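Local structure of C-1-tetrahydrofolate synthase, cytoplasmic, putative (Trypanosoma brucei, 4CJX) at residues L190-I195 with V213-T218. The protein probably oxidises methylenetetrahydrofolate with NADP+ and hydrolyses the methenyl product, serving one-carbon metabolism as a homodimer. Sequence-based numbering, arbitrary orientation.
Sequences LGRGDI and VVHSAT. With 9L9 ((2S)-2-[[4-[[2,4-bis(azanyl)-6-oxidanylidene-1H-pyrimidin-5-yl]carbamoylamino]phenyl]carbonylamino]pentanedioic acid), chain G.
The His215 ring meets Arg192 obliquely, its CE1 lying 4.1 Å from Arg192 CB, while Thr218 OG1 sits in plane at the ring's edge. At the far end of 190-195, Ile195 lays CD1 against the pyrimidine of the bound inhibitor, 3.5 Å from its C4. With CG anti to the backbone N (chi1 -162°), Arg192 runs extended as far as NE and crosses Val213 at about a right angle, its CD 4.2 Å from Val213 CG1; NH1 is hydrogen-bonded to OD1 of Asn206 of the second subunit. Leu190 and Val214 point the same way, side by side, with Leu190 CD2 3.8 Å from Val214 CG1. Along the backbone, their parallel pairing carries a nearly straight bond from Gly191 N to Val214 O (2.8 Å, 171°), and Leu190 CA adds a CH···O contact to that same oxygen. Beyond the strand, His215 N donates to Thr218 OG1 (2.7 Å), linking the two ends of a type I turn. Arg192, Ile195 and Ser216 have been seen to bind NADP+ in this protein, although Arg192 and Ser216 hold none in this chain; this fits a Rossmann-like domain whose cofactor loop follows strand 186-190. Ile223 of helix 220-228 covers Leu190 and Val214; in helix 197-206, Leu198 packs on Arg192 and Ala201 on Val213, and strand 210-214 continues the sheet antiparallel into the second subunit.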
loop_
_atom_site.group_PDB
_atom_site.type_symbol
_atom_site.label_atom_id
_atom_site.label_comp_id
_atom_site.label_asym_id
_atom_site.label_seq_id
_atom_site.Cartn_x
_atom_site.Cartn_y
_atom_site.Cartn_z
ATOM N N LEU B 190 -3.724 -4.175 13.591
ATOM C CA LEU B 190 -3.615 -5.625 13.592
ATOM C C LEU B 190 -4.423 -6.168 12.395
ATOM O O LEU B 190 -5.643 -5.888 12.256
ATOM C CB LEU B 190 -4.138 -6.206 14.902
ATOM C CG LEU B 190 -3.457 -5.694 16.193
ATOM C CD1 LEU B 190 -4.183 -4.473 16.736
ATOM C CD2 LEU B 190 -3.314 -6.780 17.278
ATOM N N GLY B 191 -3.751 -6.928 11.541
ATOM C CA GLY B 191 -4.367 -7.473 10.331
ATOM C C GLY B 191 -4.077 -6.616 9.119
ATOM O O GLY B 191 -3.813 -5.426 9.232
ATOM N N ARG B 192 -4.103 -7.231 7.949
ATOM C CA ARG B 192 -3.734 -6.548 6.724
ATOM C C ARG B 192 -4.679 -6.946 5.585
ATOM O O ARG B 192 -4.244 -7.132 4.457
ATOM C CB ARG B 192 -2.274 -6.879 6.391
ATOM C CG ARG B 192 -1.617 -5.939 5.409
ATOM C CD ARG B 192 -0.111 -5.962 5.576
ATOM N NE ARG B 192 0.548 -5.262 4.499
ATOM C CZ ARG B 192 0.967 -5.803 3.354
ATOM N NH1 ARG B 192 0.803 -7.086 3.087
ATOM N NH2 ARG B 192 1.569 -5.024 2.455
ATOM N N GLY B 193 -5.976 -6.997 5.878
ATOM C CA GLY B 193 -6.986 -7.323 4.875
ATOM C C GLY B 193 -7.183 -6.237 3.811
ATOM O O GLY B 193 -7.153 -5.042 4.114
ATOM N N ASP B 194 -7.403 -6.669 2.566
ATOM C CA ASP B 194 -7.458 -5.738 1.431
ATOM C C ASP B 194 -8.440 -4.564 1.573
ATOM O O ASP B 194 -8.156 -3.485 1.081
ATOM C CB ASP B 194 -7.623 -6.461 0.057
ATOM C CG ASP B 194 -8.696 -7.537 0.034
ATOM O OD1 ASP B 194 -9.626 -7.561 0.902
ATOM O OD2 ASP B 194 -8.617 -8.393 -0.902
ATOM N N ILE B 195 -9.558 -4.759 2.256
ATOM C CA ILE B 195 -10.522 -3.663 2.493
ATOM C C ILE B 195 -10.550 -3.119 3.929
ATOM O O ILE B 195 -11.329 -2.197 4.224
ATOM C CB ILE B 195 -11.971 -4.027 2.085
ATOM C CG1 ILE B 195 -12.378 -5.420 2.569
ATOM C CG2 ILE B 195 -12.122 -3.950 0.583
ATOM C CD1 ILE B 195 -13.783 -5.801 2.141
ATOM N N VAL B 213 2.304 -2.349 11.859
ATOM C CA VAL B 213 1.394 -3.389 11.441
ATOM C C VAL B 213 1.838 -4.728 12.004
ATOM O O VAL B 213 3.015 -5.100 11.930
ATOM C CB VAL B 213 1.372 -3.535 9.913
ATOM C CG1 VAL B 213 0.513 -4.731 9.519
ATOM C CG2 VAL B 213 0.842 -2.254 9.284
ATOM N N VAL B 214 0.853 -5.450 12.515
ATOM C CA VAL B 214 1.027 -6.710 13.191
ATOM C C VAL B 214 -0.068 -7.673 12.661
ATOM O O VAL B 214 -1.014 -7.235 11.983
ATOM C CB VAL B 214 0.927 -6.384 14.702
ATOM C CG1 VAL B 214 0.017 -7.299 15.460
ATOM C CG2 VAL B 214 2.302 -6.237 15.339
ATOM N N HIS B 215 0.083 -8.966 12.944
ATOM C CA HIS B 215 -0.873 -10.004 12.498
ATOM C C HIS B 215 -1.423 -10.817 13.654
ATOM O O HIS B 215 -0.800 -10.861 14.717
ATOM C CB HIS B 215 -0.183 -10.944 11.528
ATOM C CG HIS B 215 0.272 -10.273 10.282
ATOM N ND1 HIS B 215 -0.474 -10.288 9.120
ATOM C CD2 HIS B 215 1.361 -9.511 10.024
ATOM C CE1 HIS B 215 0.160 -9.597 8.185
ATOM N NE2 HIS B 215 1.264 -9.101 8.712
ATOM N N SER B 216 -2.559 -11.511 13.458
ATOM C CA SER B 216 -3.134 -12.301 14.572
ATOM C C SER B 216 -2.162 -13.329 15.132
ATOM O O SER B 216 -2.120 -13.559 16.367
ATOM C CB SER B 216 -4.459 -12.969 14.190
ATOM O OG SER B 216 -4.354 -13.638 12.941
ATOM N N ALA B 217 -1.349 -13.907 14.241
ATOM C CA ALA B 217 -0.397 -14.930 14.633
ATOM C C ALA B 217 1.009 -14.394 14.846
ATOM O O ALA B 217 1.923 -15.162 15.019
ATOM C CB ALA B 217 -0.404 -16.069 13.626
ATOM N N THR B 218 1.181 -13.077 14.847
ATOM C CA THR B 218 2.441 -12.454 15.248
ATOM C C THR B 218 2.775 -12.874 16.702
ATOM O O THR B 218 1.877 -12.961 17.513
ATOM C CB THR B 218 2.306 -10.927 15.161
ATOM O OG1 THR B 218 2.091 -10.542 13.800
ATOM C CG2 THR B 218 3.532 -10.192 15.736
HETATM N N2A 9L9 G . -17.098 -6.747 -0.997
HETATM N N1 9L9 G . -17.000 -7.689 1.229
HETATM C C2 9L9 G . -17.128 -6.581 0.462
HETATM N N3 9L9 G . -17.268 -5.304 1.001
HETATM C C4 9L9 G . -17.274 -5.308 2.403
HETATM O O4A 9L9 G . -17.389 -4.183 2.861
HETATM N N5A 9L9 G . -17.319 -6.376 4.592
HETATM C C5 9L9 G . -17.132 -6.437 3.222
HETATM C C6 9L9 G . -17.017 -7.628 2.577
HETATM N N7 9L9 G . -16.867 -8.862 3.348
HETATM O O8A 9L9 G . -19.507 -5.734 4.526
HETATM N N9 9L9 G . -18.512 -6.118 6.508
HETATM C C1B 9L9 G . -19.543 -5.804 7.349
HETATM C C2B 9L9 G . -19.393 -6.147 8.707
HETATM C C3B 9L9 G . -20.393 -5.890 9.647
HETATM C C4B 9L9 G . -21.590 -5.278 9.266
HETATM C C5B 9L9 G . -21.721 -4.886 7.915
HETATM C C6B 9L9 G . -20.723 -5.153 6.969
HETATM C C7B 9L9 G . -22.639 -4.939 10.309
HETATM O O7B 9L9 G . -23.337 -3.977 10.094
HETATM C CAW 9L9 G . -18.517 -6.080 5.150
HETATM N N 9L9 G . -22.747 -5.610 11.477
HETATM C CA 9L9 G . -23.654 -5.265 12.565
HETATM C C 9L9 G . -22.844 -4.604 13.655
HETATM O OXT 9L9 G . -21.631 -4.859 13.684
HETATM C CB 9L9 G . -24.317 -6.445 13.235
HETATM C CG 9L9 G . -24.467 -7.620 12.290
HETATM C CD 9L9 G . -25.455 -8.579 12.876
HETATM O OE1 9L9 G . -26.581 -8.156 13.136
HETATM O OE2 9L9 G . -25.106 -9.750 13.080
HETATM O O 9L9 G . -23.381 -3.853 14.505
#